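PDB 5OVS: BPH from Thiobacillus denitrificans, which assembles as a bacterial proteasome homologue into a tetradecameric double ring and probably hydrolyses peptide bonds inside its central chamber, as proteasomes do. Local coordinates for residues K[15-21]-K[175-181]. Sequence-based numbering, arbitrary orientation.
Sequences AADTLTK and DESGLPV
Asp17 OD2 accepts the backbone N-H of Gly178 at 2.9 Å, while the N-H of Leu19 reaches the same oxygen at 2.8 Å from the opposite face of the carboxylate, closing an Asx turn. With CG lodged between its backbone N and carbonyl carbon (chi1 89°), the acid stays beside its own main chain, and its other oxygen, OD1, forms a salt bridge with Lys37 and a hydrogen bond to Thr2 N. Next to it Thr18 N donates to Gly178 O in a nearly straight bond. Thr18 OG1 grips Pro180 O, 2.6 Å away, in the carbonyl plane, and the proline ring, behind a cis peptide bond, crosses this side chain at about a right angle. Close packing continues where Leu19 CB sits 3.5 Å from Gly178 N. Replacing Asp17 by alanine is likely to leave the Gly178 and Leu19 amides without their shared acceptor and Lys37 without its carboxylate mate.

The outer face at Leu179 and Pro180 is open to solvent, and a water joins Thr18 OG1 to Leu179 O. The Lys21 end is looser and water-mediated: one water links Leu19 O to Glu176 O, another Lys21 NZ to Glu176 OE2. The bent lysine chain lets NZ donate to Asp175 O at 3.2 Å, from above the carbonyl plane, but its salt bridge is with Asp175 of a neighbouring subunit, a pairing repeated reciprocally. Asp17 and Lys37 next to Thr1 are consistent with the Thr-Asp-Lys active site of proteasome beta subunits, in the Ntn-hydrolase fold.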
# COMPACT_ATOMS: atom_id res chain seq x y z
N ALA K 15 -25.09 37.05 2.89
CA ALA K 15 -23.79 37.66 2.60
C ALA K 15 -22.74 36.66 2.15
O ALA K 15 -22.93 35.45 2.25
CB ALA K 15 -23.29 38.45 3.80
N ALA K 16 -21.63 37.17 1.63
CA ALA K 16 -20.53 36.32 1.19
C ALA K 16 -19.27 37.15 1.13
O ALA K 16 -19.33 38.36 0.90
CB ALA K 16 -20.82 35.71 -0.17
N ASP K 17 -18.14 36.50 1.34
CA ASP K 17 -16.86 37.14 1.08
C ASP K 17 -16.66 37.15 -0.45
O ASP K 17 -17.52 36.69 -1.20
CB ASP K 17 -15.72 36.42 1.82
CG ASP K 17 -15.11 35.31 1.02
OD1 ASP K 17 -15.73 34.23 0.88
OD2 ASP K 17 -14.00 35.54 0.52
N THR K 18 -15.56 37.70 -0.92
CA THR K 18 -15.34 37.84 -2.36
C THR K 18 -14.01 37.30 -2.87
O THR K 18 -13.68 37.51 -4.04
CB THR K 18 -15.43 39.32 -2.72
OG1 THR K 18 -14.65 40.06 -1.79
CG2 THR K 18 -16.87 39.78 -2.67
N LEU K 19 -13.27 36.59 -2.01
CA LEU K 19 -11.94 36.08 -2.36
C LEU K 19 -12.01 34.72 -3.05
O LEU K 19 -12.67 33.81 -2.58
CB LEU K 19 -11.08 35.96 -1.08
CG LEU K 19 -9.67 35.42 -1.19
CD1 LEU K 19 -8.86 36.38 -2.02
CD2 LEU K 19 -9.02 35.21 0.18
N THR K 20 -11.28 34.57 -4.16
CA THR K 20 -11.06 33.26 -4.78
C THR K 20 -9.64 32.75 -4.44
O THR K 20 -8.73 33.54 -4.25
CB THR K 20 -11.18 33.33 -6.30
OG1 THR K 20 -12.43 33.92 -6.66
CG2 THR K 20 -11.07 31.95 -6.93
N LYS K 21 -9.47 31.44 -4.37
CA LYS K 21 -8.15 30.86 -4.18
C LYS K 21 -7.76 29.98 -5.35
O LYS K 21 -8.57 29.26 -5.92
CB LYS K 21 -8.05 30.05 -2.88
CG LYS K 21 -8.35 30.86 -1.63
CD LYS K 21 -7.28 31.90 -1.34
CE LYS K 21 -5.98 31.27 -0.87
NZ LYS K 21 -6.17 30.39 0.30
N ASP K 175 -7.65 31.94 6.01
CA ASP K 175 -6.95 32.32 4.78
C ASP K 175 -7.73 32.08 3.48
O ASP K 175 -7.28 32.51 2.41
CB ASP K 175 -5.55 31.67 4.73
CG ASP K 175 -5.60 30.15 4.64
OD1 ASP K 175 -6.64 29.59 4.25
OD2 ASP K 175 -4.55 29.51 4.95
N GLU K 176 -8.87 31.41 3.56
CA GLU K 176 -9.70 31.18 2.38
C GLU K 176 -10.84 32.20 2.23
O GLU K 176 -11.63 32.10 1.30
CB GLU K 176 -10.25 29.74 2.39
CG GLU K 176 -9.15 28.69 2.39
CD GLU K 176 -9.66 27.26 2.21
OE1 GLU K 176 -10.84 26.98 2.48
OE2 GLU K 176 -8.86 26.40 1.79
N SER K 177 -10.93 33.17 3.12
CA SER K 177 -11.99 34.19 3.06
C SER K 177 -11.36 35.59 3.06
O SER K 177 -10.36 35.81 3.74
CB SER K 177 -12.92 34.05 4.27
OG SER K 177 -13.69 32.85 4.21
N GLY K 178 -11.95 36.53 2.31
CA GLY K 178 -11.40 37.89 2.22
C GLY K 178 -12.40 38.98 1.93
O GLY K 178 -13.41 38.74 1.26
N LEU K 179 -12.11 40.18 2.43
CA LEU K 179 -12.94 41.37 2.19
C LEU K 179 -12.70 41.89 0.78
O LEU K 179 -11.63 41.68 0.23
CB LEU K 179 -12.60 42.47 3.21
CG LEU K 179 -12.85 42.17 4.69
CD1 LEU K 179 -12.42 43.35 5.55
CD2 LEU K 179 -14.31 41.82 4.97
N PRO K 180 -13.68 42.62 0.20
CA PRO K 180 -14.93 43.07 0.81
C PRO K 180 -15.98 41.98 0.95
O PRO K 180 -15.90 40.93 0.31
CB PRO K 180 -15.43 44.14 -0.16
CG PRO K 180 -14.89 43.71 -1.47
CD PRO K 180 -13.55 43.11 -1.18
N VAL K 181 -16.96 42.28 1.80
CA VAL K 181 -18.17 41.49 1.93
C VAL K 181 -19.26 42.02 1.00
O VAL K 181 -19.48 43.22 0.89
CB VAL K 181 -18.69 41.58 3.37
CG1 VAL K 181 -19.87 40.63 3.57
CG2 VAL K 181 -17.55 41.31 4.36
O HOH W 1 -11.78 39.62 -2.25
O HOH W 2 -12.00 31.36 -1.12
O HOH W 3 -6.90 27.75 -0.30